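Local coordinates for protein bacillaene synthase decarboxylase PksI (Bacillus subtilis, PDB 4Q1K) that decarboxylates the 3-methylglutaconyl group tethered to PksL to a 3-methylcrotonyl group during biosynthesis of the antibiotic bacillaene, working as a homotrimer, at residues Y80-G84 / I125-M131; R142-A148 / A181-A187; G154-G158 / M248-F253; P157-F163 / V241-E245; K168-L173 / R192-F196. The protein carries 1 engineered substitution. All blocks are in the same frame, centred on the assembly; numbering follows the deposited sequence.

Interaction 1 (Y80-G84 / I125-M131); sequences YFASG and IGGGFVM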
# COMPACT_ATOMS: atom_id res chain seq x y z
N TYR B 80 12.56 14.15 -21.37
CA TYR B 80 11.15 14.43 -21.06
C TYR B 80 10.33 13.17 -21.34
O TYR B 80 10.34 12.64 -22.45
CB TYR B 80 10.63 15.53 -22.04
CG TYR B 80 11.05 16.91 -21.44
CD1 TYR B 80 10.32 17.45 -20.39
CD2 TYR B 80 12.24 17.52 -21.81
CE1 TYR B 80 10.71 18.64 -19.77
CE2 TYR B 80 12.64 18.74 -21.21
CZ TYR B 80 11.86 19.27 -20.19
OH TYR B 80 12.17 20.44 -19.51
N PHE B 81 9.61 12.74 -20.36
CA PHE B 81 8.57 11.75 -20.64
C PHE B 81 7.31 12.54 -21.15
O PHE B 81 6.88 12.42 -22.28
CB PHE B 81 8.19 10.96 -19.33
CG PHE B 81 7.02 10.02 -19.53
CD1 PHE B 81 7.17 8.87 -20.36
CD2 PHE B 81 5.76 10.29 -18.92
CE1 PHE B 81 6.08 7.97 -20.54
CE2 PHE B 81 4.66 9.44 -19.12
CZ PHE B 81 4.83 8.29 -19.92
N ALA B 82 6.74 13.38 -20.28
CA ALA B 82 5.49 14.08 -20.62
C ALA B 82 5.36 15.20 -19.60
O ALA B 82 5.54 15.00 -18.40
CB ALA B 82 4.23 13.18 -20.68
N SER B 83 4.98 16.40 -20.06
CA SER B 83 5.10 17.59 -19.20
C SER B 83 3.71 18.13 -18.84
O SER B 83 3.62 19.18 -18.22
CB SER B 83 5.79 18.70 -20.05
OG SER B 83 7.15 18.44 -20.04
N GLY B 84 2.64 17.49 -19.30
CA GLY B 84 1.30 17.77 -18.78
C GLY B 84 0.64 18.91 -19.58
O GLY B 84 1.07 19.20 -20.71
N ILE B 125 5.48 15.45 -15.50
CA ILE B 125 4.97 16.64 -14.81
C ILE B 125 3.42 16.70 -15.00
O ILE B 125 2.92 16.62 -16.12
CB ILE B 125 5.58 17.93 -15.44
CG1 ILE B 125 7.12 17.85 -15.34
CG2 ILE B 125 5.00 19.21 -14.78
CD1 ILE B 125 7.82 18.81 -16.25
N GLY B 126 2.70 16.82 -13.88
CA GLY B 126 1.30 17.05 -13.83
C GLY B 126 0.56 15.97 -14.55
O GLY B 126 0.72 14.80 -14.28
N GLY B 127 -0.24 16.40 -15.55
CA GLY B 127 -1.00 15.42 -16.39
C GLY B 127 -0.13 14.38 -17.06
O GLY B 127 -0.61 13.24 -17.29
N GLY B 128 1.10 14.78 -17.42
CA GLY B 128 2.10 13.90 -18.05
C GLY B 128 2.47 12.73 -17.09
O GLY B 128 2.49 11.55 -17.52
N PHE B 129 2.69 13.02 -15.81
CA PHE B 129 2.97 11.99 -14.78
C PHE B 129 1.76 11.13 -14.58
O PHE B 129 1.85 9.88 -14.57
CB PHE B 129 3.35 12.72 -13.49
CG PHE B 129 3.72 11.82 -12.30
CD1 PHE B 129 4.64 10.78 -12.44
CD2 PHE B 129 3.25 12.14 -11.04
CE1 PHE B 129 4.96 9.99 -11.33
CE2 PHE B 129 3.59 11.38 -9.89
CZ PHE B 129 4.48 10.30 -10.07
N VAL B 130 0.58 11.75 -14.47
CA VAL B 130 -0.61 10.97 -14.19
C VAL B 130 -0.95 10.02 -15.37
O VAL B 130 -1.33 8.84 -15.15
CB VAL B 130 -1.81 11.97 -13.97
CG1 VAL B 130 -3.15 11.20 -13.95
CG2 VAL B 130 -1.43 12.74 -12.69
N MET B 131 -0.79 10.52 -16.60
CA MET B 131 -1.04 9.64 -17.76
C MET B 131 -0.17 8.39 -17.69
O MET B 131 -0.66 7.25 -17.99
CB MET B 131 -0.80 10.40 -19.09
CG MET B 131 -0.86 9.40 -20.27
SD MET B 131 -0.43 10.35 -21.80
CE MET B 131 1.31 10.65 -21.48
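Ile125 docks on the loop 80-84 through its backbone: its N-H reaches the carbonyl of Ala82, with Ile125 N 2.9 Å from Ala82 O. Its branched side chain suits the same loop by flanking Ser83. CG1 stands beside the backbone N (chi1 -58°), which brings CD1 alongside Ser83 OG at 3.9 Å, while CB lies 3.6 Å from Ser83 O; the serine hydroxyl itself is bonded to Lys45 O. Gly126 follows at the N-cap with positive phi, a conformation that comes easily to glycine, and the helix begins at Gly127. Lacking side chains, the glycines let two backbones come very near: Gly128 N is 3.3 Å from Gly84 CA, and Ala82 CB is only 3.5 Å from Gly128 CA, tighter than ordinary van der Waals contact. The carbonyl O of Gly128 meets the rim of the Phe81 ring, nearly in its plane, 3.4 Å from CE2. One turn further on, Met131 sends its flexible chain back toward the loop, and its CE methyl settles 3.9 Å from Ala82 CB, with the Phe81 ring close by. A loop after strand 71-75 packed on a glycine-rich helix start is characteristic of the crotonase fold, in which backbone N-H groups of these two elements form the oxyanion hole; the same role is probable here, Gly127 itself lying about 10 Å from the side chain of the active-site residue His249.

Interaction 2 (R142-A148 / A181-A187); sequences RESVYTA and AGSYRGA
An antiparallel pair of strands, 145-147 and 183-185, forms one side of a small three-stranded sheet whose other edge is strand 123-125 of this crotonase-family subunit. At its middle, Tyr146 and Tyr184 make a hydrogen-bonded pair, Tyr146 N to Tyr184 O 2.8 Å and Tyr184 N to Tyr146 O 2.9 Å. Both tyrosines project from the same face, where large rings can pack while their hydroxyls find polar partners, Met120 O for Tyr146 and Glu176 for Tyr184. The Tyr146 ring presents its edge to Gly186, CE2 lying 3.8 Å from Gly186 CA, a close fit made possible by a residue without a side chain. Beyond the strand, the start of helix 186-192 is held by carbonyls of segment 142-148: Gly186 N donates to Ser144 O and Ala187 N to Arg142 O. On the opposite face, the Thr147 hydroxyl is turned from the backbone N to lie beside the carbonyl carbon (chi1 172°), which carries OG1 to Gly182 O at 2.8 Å, above the plane of that carbonyl. A water links the same Gly182 O to Ala148 N. On that same face, two residues before Thr147, Val145 meets Arg185, which bends at chi2 (-84°) and folds its guanidinium across the valine. Val145 CG2 sits over the centre of one guanidinium face, 3.4 Å from CZ, while Arg185 NH1 donates in the group's plane to Glu143 O at 2.8 Å.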
# COMPACT_ATOMS: atom_id res chain seq x y z
N ARG B 142 16.07 7.73 -12.30
CA ARG B 142 16.53 8.23 -11.06
C ARG B 142 16.74 9.76 -11.03
O ARG B 142 16.52 10.43 -9.98
CB ARG B 142 17.92 7.52 -10.83
CG ARG B 142 18.38 7.60 -9.39
CD ARG B 142 19.66 6.75 -9.10
NE ARG B 142 19.53 5.29 -9.32
CZ ARG B 142 20.60 4.49 -9.45
NH1 ARG B 142 21.83 5.01 -9.40
NH2 ARG B 142 20.47 3.19 -9.60
N GLU B 143 17.24 10.31 -12.17
CA GLU B 143 17.68 11.70 -12.21
C GLU B 143 16.58 12.64 -12.77
O GLU B 143 16.71 13.86 -12.70
CB GLU B 143 19.04 11.83 -12.95
CG GLU B 143 19.01 11.51 -14.44
CD GLU B 143 19.33 10.03 -14.72
OE1 GLU B 143 18.48 9.12 -14.34
OE2 GLU B 143 20.41 9.75 -15.30
N SER B 144 15.44 12.07 -13.18
CA SER B 144 14.31 12.90 -13.66
C SER B 144 13.43 13.38 -12.54
O SER B 144 13.40 12.73 -11.43
CB SER B 144 13.48 12.05 -14.61
OG SER B 144 14.34 11.81 -15.79
N VAL B 145 12.64 14.41 -12.83
CA VAL B 145 11.69 15.01 -11.86
C VAL B 145 10.26 14.57 -12.11
O VAL B 145 9.84 14.47 -13.24
CB VAL B 145 11.83 16.52 -11.88
CG1 VAL B 145 10.77 17.14 -11.00
CG2 VAL B 145 13.20 16.86 -11.28
N TYR B 146 9.55 14.20 -11.03
CA TYR B 146 8.13 13.74 -11.13
C TYR B 146 7.32 14.61 -10.21
O TYR B 146 7.70 14.83 -9.08
CB TYR B 146 7.97 12.26 -10.79
CG TYR B 146 8.84 11.45 -11.77
CD1 TYR B 146 8.43 11.22 -13.08
CD2 TYR B 146 10.11 10.97 -11.37
CE1 TYR B 146 9.28 10.59 -14.01
CE2 TYR B 146 10.96 10.33 -12.27
CZ TYR B 146 10.54 10.18 -13.61
OH TYR B 146 11.31 9.52 -14.50
N THR B 147 6.18 15.13 -10.70
CA THR B 147 5.40 15.96 -9.76
C THR B 147 3.92 15.90 -10.19
O THR B 147 3.63 15.84 -11.37
CB THR B 147 5.89 17.41 -9.76
OG1 THR B 147 5.02 18.23 -8.98
CG2 THR B 147 5.86 17.99 -11.17
N ALA B 148 3.00 15.88 -9.23
CA ALA B 148 1.56 16.12 -9.59
C ALA B 148 1.35 17.56 -9.16
O ALA B 148 1.01 17.84 -7.96
CB ALA B 148 0.70 15.17 -8.75
N ALA B 181 2.02 19.21 -4.02
CA ALA B 181 2.44 19.44 -5.42
C ALA B 181 3.94 19.59 -5.55
O ALA B 181 4.46 20.27 -6.43
CB ALA B 181 1.72 20.68 -6.00
N GLY B 182 4.66 18.88 -4.69
CA GLY B 182 6.13 18.99 -4.68
C GLY B 182 6.74 18.26 -5.87
O GLY B 182 6.09 17.44 -6.53
N SER B 183 7.99 18.59 -6.16
CA SER B 183 8.76 17.88 -7.20
C SER B 183 9.70 16.88 -6.59
O SER B 183 10.45 17.23 -5.67
CB SER B 183 9.62 18.88 -7.96
OG SER B 183 8.72 19.61 -8.82
N TYR B 184 9.71 15.65 -7.11
CA TYR B 184 10.58 14.59 -6.58
C TYR B 184 11.45 14.02 -7.66
O TYR B 184 10.93 13.66 -8.71
CB TYR B 184 9.70 13.44 -6.14
CG TYR B 184 8.72 13.81 -5.04
CD1 TYR B 184 7.53 14.45 -5.30
CD2 TYR B 184 9.02 13.52 -3.71
CE1 TYR B 184 6.65 14.84 -4.24
CE2 TYR B 184 8.14 13.90 -2.67
CZ TYR B 184 6.95 14.54 -2.96
OH TYR B 184 6.13 14.92 -1.93
N ARG B 185 12.76 13.94 -7.42
CA ARG B 185 13.57 13.08 -8.32
C ARG B 185 13.12 11.65 -8.27
O ARG B 185 12.63 11.21 -7.25
CB ARG B 185 15.08 13.14 -7.96
CG ARG B 185 15.64 14.55 -8.06
CD ARG B 185 16.06 14.93 -9.47
NE ARG B 185 16.22 16.39 -9.54
CZ ARG B 185 16.49 17.09 -10.62
NH1 ARG B 185 16.67 16.48 -11.80
NH2 ARG B 185 16.58 18.43 -10.53
N GLY B 186 13.39 10.88 -9.33
CA GLY B 186 13.06 9.45 -9.23
C GLY B 186 13.78 8.81 -8.05
O GLY B 186 13.21 7.90 -7.36
N ALA B 187 15.01 9.29 -7.84
CA ALA B 187 15.77 8.71 -6.69
C ALA B 187 15.09 9.02 -5.35
O ALA B 187 15.20 8.22 -4.40
CB ALA B 187 17.24 9.22 -6.67
O HOH W 1 3.62 16.13 -6.49

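Interaction 3 (G154-G158 / M248-F253); sequences GFTPG and MHEATF. Engineered in segment 248-253: Ala251 (natural residue Lys).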
# COMPACT_ATOMS: atom_id res chain seq x y z
N GLY B 154 -2.96 26.48 -7.73
CA GLY B 154 -4.13 26.93 -6.99
C GLY B 154 -5.32 26.09 -7.17
O GLY B 154 -6.33 26.33 -6.51
N PHE B 155 -5.24 25.07 -8.04
CA PHE B 155 -6.46 24.29 -8.33
C PHE B 155 -6.23 22.84 -7.94
O PHE B 155 -5.08 22.38 -7.82
CB PHE B 155 -6.92 24.40 -9.83
CG PHE B 155 -5.89 23.91 -10.87
CD1 PHE B 155 -5.82 22.57 -11.24
CD2 PHE B 155 -5.04 24.83 -11.51
CE1 PHE B 155 -4.84 22.16 -12.17
CE2 PHE B 155 -4.10 24.42 -12.49
CZ PHE B 155 -3.98 23.06 -12.78
N THR B 156 -7.31 22.12 -7.74
CA THR B 156 -7.21 20.70 -7.33
C THR B 156 -6.80 19.75 -8.47
O THR B 156 -6.96 20.09 -9.63
CB THR B 156 -8.55 20.28 -6.75
OG1 THR B 156 -9.61 20.63 -7.67
CG2 THR B 156 -8.76 21.00 -5.35
N PRO B 157 -6.21 18.59 -8.14
CA PRO B 157 -5.69 17.72 -9.20
C PRO B 157 -6.86 17.21 -10.08
O PRO B 157 -7.90 16.76 -9.55
CB PRO B 157 -5.02 16.58 -8.41
CG PRO B 157 -4.62 17.21 -7.08
CD PRO B 157 -5.79 18.16 -6.80
N GLY B 158 -6.67 17.20 -11.40
CA GLY B 158 -7.66 16.52 -12.29
C GLY B 158 -7.02 15.30 -12.94
O GLY B 158 -6.12 14.68 -12.35
N MET B 248 -14.56 19.57 -8.10
CA MET B 248 -13.52 20.33 -7.39
C MET B 248 -12.94 21.42 -8.29
O MET B 248 -12.61 22.52 -7.81
CB MET B 248 -12.43 19.37 -6.81
CG MET B 248 -12.97 18.48 -5.70
SD MET B 248 -11.56 17.67 -4.85
CE MET B 248 -11.09 16.51 -6.16
N HIS B 249 -12.86 21.16 -9.59
CA HIS B 249 -12.34 22.14 -10.53
C HIS B 249 -13.36 23.29 -10.56
O HIS B 249 -12.99 24.47 -10.66
CB HIS B 249 -12.22 21.55 -11.93
CG HIS B 249 -10.88 20.89 -12.21
ND1 HIS B 249 -9.90 20.74 -11.25
CD2 HIS B 249 -10.36 20.42 -13.35
CE1 HIS B 249 -8.85 20.13 -11.78
NE2 HIS B 249 -9.09 19.95 -13.06
N GLU B 250 -14.64 22.91 -10.53
CA GLU B 250 -15.71 24.00 -10.49
C GLU B 250 -15.52 24.91 -9.30
O GLU B 250 -15.64 26.16 -9.38
CB GLU B 250 -17.10 23.30 -10.42
CG GLU B 250 -18.22 24.18 -9.93
CD GLU B 250 -18.98 24.70 -11.10
OE1 GLU B 250 -20.13 24.26 -11.30
OE2 GLU B 250 -18.39 25.50 -11.86
N ALA B 251 -15.12 24.35 -8.19
CA ALA B 251 -14.98 25.14 -7.01
C ALA B 251 -13.60 25.85 -6.87
O ALA B 251 -13.46 26.73 -6.04
CB ALA B 251 -15.22 24.23 -5.82
N THR B 252 -12.57 25.43 -7.62
CA THR B 252 -11.21 25.97 -7.41
C THR B 252 -10.56 26.62 -8.66
O THR B 252 -9.62 27.44 -8.50
CB THR B 252 -10.23 24.88 -6.75
OG1 THR B 252 -10.02 23.79 -7.66
CG2 THR B 252 -10.87 24.32 -5.50
N PHE B 253 -10.89 26.17 -9.84
CA PHE B 253 -10.12 26.54 -11.02
C PHE B 253 -10.39 27.97 -11.50
O PHE B 253 -9.60 28.55 -12.17
CB PHE B 253 -10.38 25.56 -12.18
CG PHE B 253 -9.15 25.15 -12.95
CD1 PHE B 253 -8.87 23.83 -13.15
CD2 PHE B 253 -8.30 26.07 -13.49
CE1 PHE B 253 -7.78 23.43 -13.85
CE2 PHE B 253 -7.20 25.67 -14.20
CZ PHE B 253 -6.94 24.35 -14.39
O HOH W 2 -8.30 28.48 -6.36
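A buried aromatic cluster, backed by a bridging threonine hydroxyl, joins the loop before helix 161-169 to the C-terminal end of the long helix 220-252. Phe155 and Phe253 stack face to face, ring centroids 3.8 Å apart and planes only 12° from parallel, the two side chains running in the same direction. Phe155 also turns its edge toward the face of His249, the experimentally established active-site residue, in an offset edge-to-face pair with planes at 89° and centroids 5.8 Å apart. Flat, apolar phenylalanine suits both tasks, since its face and its rim can be used at once; Phe100 meets the histidine ring as well. Beside the rings, Thr252 OG1 accepts from Thr156 N at 3.2 Å and donates to Met248 O at 2.9 Å, so one small hydroxyl ties the loop to the C-terminal part of helix 220-252. Thr156 OG1 lies against Met248 CB at 3.2 Å. A water donates to both Gly154 O and Thr252 O, and Gly154 O is also bonded to Ser222 of the second subunit. Packing by Phe155 and Phe253 probably restricts the movement of the His249 ring.

Interaction 4 (P157-F163 / V241-E245); sequences PGMGATF and VIEQE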
# COMPACT_ATOMS: atom_id res chain seq x y z
N PRO B 157 -6.21 18.59 -8.14
CA PRO B 157 -5.69 17.72 -9.20
C PRO B 157 -6.86 17.21 -10.08
O PRO B 157 -7.90 16.76 -9.55
CB PRO B 157 -5.02 16.58 -8.41
CG PRO B 157 -4.62 17.21 -7.08
CD PRO B 157 -5.79 18.16 -6.80
N GLY B 158 -6.67 17.20 -11.40
CA GLY B 158 -7.66 16.52 -12.29
C GLY B 158 -7.02 15.30 -12.94
O GLY B 158 -6.12 14.68 -12.35
N MET B 159 -7.48 14.95 -14.14
CA MET B 159 -6.90 13.83 -14.88
C MET B 159 -6.83 12.53 -14.07
O MET B 159 -5.94 11.71 -14.28
CB MET B 159 -5.50 14.19 -15.40
CG MET B 159 -5.42 15.56 -16.06
SD MET B 159 -5.66 15.48 -17.84
CE MET B 159 -3.99 15.09 -18.38
N GLY B 160 -7.78 12.36 -13.16
CA GLY B 160 -7.88 11.14 -12.36
C GLY B 160 -6.71 10.99 -11.39
O GLY B 160 -6.59 9.91 -10.80
N ALA B 161 -5.94 12.07 -11.21
CA ALA B 161 -4.77 12.03 -10.33
C ALA B 161 -5.23 11.59 -8.94
O ALA B 161 -4.48 10.88 -8.23
CB ALA B 161 -4.15 13.42 -10.28
N THR B 162 -6.42 12.04 -8.46
CA THR B 162 -6.72 11.69 -7.02
C THR B 162 -7.14 10.25 -6.86
O THR B 162 -7.21 9.73 -5.73
CB THR B 162 -7.88 12.60 -6.46
OG1 THR B 162 -9.11 12.29 -7.18
CG2 THR B 162 -7.53 14.09 -6.69
N PHE B 163 -7.35 9.54 -7.96
CA PHE B 163 -7.65 8.10 -7.85
C PHE B 163 -6.34 7.31 -8.12
O PHE B 163 -5.97 6.42 -7.35
CB PHE B 163 -8.69 7.79 -8.94
CG PHE B 163 -8.93 6.31 -9.09
CD1 PHE B 163 -9.62 5.64 -8.09
CD2 PHE B 163 -8.37 5.59 -10.15
CE1 PHE B 163 -9.88 4.27 -8.19
CE2 PHE B 163 -8.56 4.20 -10.21
CZ PHE B 163 -9.32 3.54 -9.21
N VAL B 241 -14.79 9.24 -9.86
CA VAL B 241 -13.76 10.12 -9.40
C VAL B 241 -13.54 11.25 -10.36
O VAL B 241 -13.38 12.35 -9.92
CB VAL B 241 -12.43 9.33 -8.99
CG1 VAL B 241 -11.42 10.33 -8.41
CG2 VAL B 241 -12.80 8.31 -7.92
N ILE B 242 -13.63 11.00 -11.67
CA ILE B 242 -13.53 12.06 -12.69
C ILE B 242 -14.65 13.11 -12.44
O ILE B 242 -14.37 14.32 -12.46
CB ILE B 242 -13.62 11.44 -14.10
CG1 ILE B 242 -12.31 10.61 -14.38
CG2 ILE B 242 -13.72 12.52 -15.16
CD1 ILE B 242 -11.02 11.42 -14.23
N GLU B 243 -15.84 12.63 -12.11
CA GLU B 243 -17.00 13.57 -11.86
C GLU B 243 -16.64 14.36 -10.56
O GLU B 243 -16.84 15.56 -10.51
CB GLU B 243 -18.29 12.82 -11.58
CG GLU B 243 -18.98 11.98 -12.65
CD GLU B 243 -20.22 11.18 -12.10
OE1 GLU B 243 -20.89 11.61 -11.12
OE2 GLU B 243 -20.54 10.09 -12.66
N GLN B 244 -16.15 13.70 -9.50
CA GLN B 244 -15.72 14.44 -8.31
C GLN B 244 -14.62 15.49 -8.58
O GLN B 244 -14.67 16.61 -8.08
CB GLN B 244 -15.27 13.44 -7.25
CG GLN B 244 -16.45 12.65 -6.81
CD GLN B 244 -16.10 11.49 -5.94
OE1 GLN B 244 -14.98 10.94 -5.95
NE2 GLN B 244 -17.07 11.06 -5.22
N GLU B 245 -13.62 15.11 -9.38
CA GLU B 245 -12.57 16.07 -9.70
C GLU B 245 -13.09 17.24 -10.54
O GLU B 245 -12.60 18.38 -10.40
CB GLU B 245 -11.52 15.34 -10.49
CG GLU B 245 -10.70 14.42 -9.56
CD GLU B 245 -9.61 13.67 -10.27
OE1 GLU B 245 -9.47 13.80 -11.47
OE2 GLU B 245 -8.85 12.88 -9.63
O HOH W 3 -10.02 18.29 -8.96
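Glu245 and Thr162 approach from opposite directions, the glutamate from helix 220-252 and the threonine from the first turn of helix 161-169, where a carboxylate accepts from backbone N-H groups at the N-terminus of helix 161-169 in this crotonase-family subunit. Ahead of that helix, a type I' turn runs from Gly158 to Ala161, with Gly160 at the N-cap and in a positive-phi conformation that suits glycine. The Glu245 chain extends beyond CG (chi2 -179°), long enough to push its carboxylate into the turn. OE1 uses its syn lone pair for Gly160 N at 2.8 Å. OE2 takes two donors: Thr162 N at 2.8 Å, met nearly along the C-O bond, and Thr162 OG1 at a short 2.5 Å, on the anti lone pair. Three bonds thus fix the rotation of the buried carboxylate, and the N-H groups of the helix start would probably help to stabilise a negative charge there. The same threonine hydroxyl is hydrogen-bonded to His229 of the second subunit, which carries the network into the trimer interface. Apolar side chains flank the carboxylate. Val241 sends CG1 to within 3.3 Å of Thr162 OG1 and 3.8 Å of Phe163 CB, its short branched side chain crossing the phenylalanine at about a right angle, and Ile242 reaches Gly160 with its CD1 tip, 3.5 Å from Gly160 N. At the other end of the contact, a single water donates to Pro157 O at 2.7 Å and to Glu245 O at 3.0 Å.

Interaction 5 (K168-L173 / R192-F196); sequences KLGFSL and RGVPF
Arg192 NH2 donates to Pro195 O of the second subunit, and Leu173 CD1 of its own chain packs 3.6 Å from it. The guanidinium also forms a salt bridge through NH1 with Glu176, so both of its terminal nitrogens have partners while Leu173 CD1 rests on one face of the group, displaced toward its rim. Arginine suits this place because its flat, charged end can form polar bonds through its nitrogens and still take a hydrocarbon over a face; bends at chi2 (-66°) and chi3 (-61°) fold the chain back to bring it there. Leu173 places its other methyl, CD2, 3.8 Å from Val194 CG1, and that same CG1 meets Leu169 CD2 at 3.7 Å. Branched side chains thus interlock where helix 186-192, closed by a Schellman motif at Gly193, gives way to the loop leading to strand 197-199; they pack on the junction of helices 161-169 and 171-180, broken at Gly170, whose positive phi suits glycine. Further along the loop, Pro195 fits its ring against the backbone, CG being 3.5 Å from Lys168 O. Leu169 CD2 also approaches the Phe196 ring, 3.4 Å from CE2, the two side chains crossing at about a right angle. Lys168 serves here as hydrocarbon: its CB lies in the plane of the Phe196 ring at the edge, 4.0 Å from CZ, whereas its amino group is hydrogen-bonded to Leu133 O.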
# COMPACT_ATOMS: atom_id res chain seq x y z
N LYS B 168 -1.55 3.65 -7.08
CA LYS B 168 -0.25 3.10 -7.50
C LYS B 168 0.85 3.36 -6.46
O LYS B 168 1.78 2.54 -6.36
CB LYS B 168 0.16 3.79 -8.80
CG LYS B 168 -0.71 3.43 -10.06
CD LYS B 168 -0.74 1.92 -10.27
CE LYS B 168 -1.63 1.56 -11.44
NZ LYS B 168 -0.78 1.51 -12.67
N LEU B 169 0.80 4.54 -5.78
CA LEU B 169 1.89 4.89 -4.83
C LEU B 169 1.41 4.75 -3.41
O LEU B 169 2.25 4.90 -2.48
CB LEU B 169 2.32 6.33 -4.96
CG LEU B 169 2.90 6.56 -6.33
CD1 LEU B 169 3.45 7.98 -6.50
CD2 LEU B 169 3.99 5.51 -6.47
N GLY B 170 0.13 4.46 -3.20
CA GLY B 170 -0.28 4.19 -1.79
C GLY B 170 -0.92 5.45 -1.22
O GLY B 170 -0.62 6.56 -1.64
N PHE B 171 -1.85 5.26 -0.28
CA PHE B 171 -2.61 6.34 0.30
C PHE B 171 -1.73 7.44 0.91
O PHE B 171 -1.89 8.62 0.61
CB PHE B 171 -3.52 5.77 1.48
CG PHE B 171 -4.39 6.88 2.05
CD1 PHE B 171 -5.57 7.22 1.39
CD2 PHE B 171 -3.98 7.65 3.17
CE1 PHE B 171 -6.41 8.27 1.87
CE2 PHE B 171 -4.78 8.72 3.63
CZ PHE B 171 -6.00 9.00 3.01
N SER B 172 -0.76 7.05 1.73
CA SER B 172 -0.02 8.03 2.49
C SER B 172 0.85 8.90 1.62
O SER B 172 0.83 10.16 1.69
CB SER B 172 0.84 7.25 3.56
OG SER B 172 1.51 8.24 4.34
N LEU B 173 1.67 8.29 0.78
CA LEU B 173 2.50 9.17 -0.08
C LEU B 173 1.66 9.98 -1.00
O LEU B 173 2.01 11.13 -1.32
CB LEU B 173 3.47 8.31 -0.93
CG LEU B 173 4.62 9.03 -1.64
CD1 LEU B 173 5.46 9.73 -0.63
CD2 LEU B 173 5.45 7.92 -2.34
N ARG B 192 11.66 6.85 -0.89
CA ARG B 192 10.42 6.90 -0.09
C ARG B 192 9.70 5.57 -0.16
O ARG B 192 8.72 5.37 0.52
CB ARG B 192 9.50 8.10 -0.51
CG ARG B 192 10.14 9.50 -0.31
CD ARG B 192 10.42 9.89 1.17
NE ARG B 192 9.14 9.89 1.82
CZ ARG B 192 8.26 10.91 1.80
NH1 ARG B 192 8.56 12.07 1.15
NH2 ARG B 192 7.08 10.80 2.40
N GLY B 193 10.15 4.65 -1.02
CA GLY B 193 9.64 3.31 -1.00
C GLY B 193 8.61 2.88 -2.10
O GLY B 193 7.90 1.85 -1.94
N VAL B 194 8.66 3.51 -3.27
CA VAL B 194 7.63 3.25 -4.34
C VAL B 194 7.90 1.89 -4.96
O VAL B 194 9.07 1.37 -4.93
CB VAL B 194 7.62 4.33 -5.41
CG1 VAL B 194 7.27 5.68 -4.80
CG2 VAL B 194 8.96 4.40 -6.17
N PRO B 195 6.85 1.23 -5.43
CA PRO B 195 7.00 -0.15 -5.99
C PRO B 195 7.53 -0.16 -7.43
O PRO B 195 7.70 -1.26 -8.03
CB PRO B 195 5.53 -0.65 -5.99
CG PRO B 195 4.74 0.61 -6.22
CD PRO B 195 5.42 1.65 -5.36
N PHE B 196 7.65 1.01 -8.02
CA PHE B 196 8.14 1.06 -9.42
C PHE B 196 9.65 0.83 -9.47
O PHE B 196 10.39 1.29 -8.58
CB PHE B 196 7.99 2.48 -10.04
CG PHE B 196 6.60 3.03 -9.94
CD1 PHE B 196 5.50 2.17 -9.91
CD2 PHE B 196 6.39 4.40 -9.78
CE1 PHE B 196 4.21 2.67 -9.84
CE2 PHE B 196 5.10 4.89 -9.65
CZ PHE B 196 4.02 4.02 -9.66

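Interactions 1, 3, 4 and 5 are largely buried, whereas interaction 2 is partly exposed, with arginines at its margin. Interaction 1 lies nearest the centre of the chain and depends on close backbone packing; interaction 2 touches it through Gly126 and Thr147 and depends on strand pairing instead. Interactions 3 and 4 share Pro157 and Gly158 and both lean on helix 220-252, yet one is mainly aromatic, around the active-site histidine, and the other is built on a carboxylate. Interaction 5 shares helix 161-169 with interaction 4 but is held across its segments by packing alone, largely apolar, with a guanidinium face joining in. Interactions 3, 4 and 5 all reach the second subunit, linking local packing to the trimer.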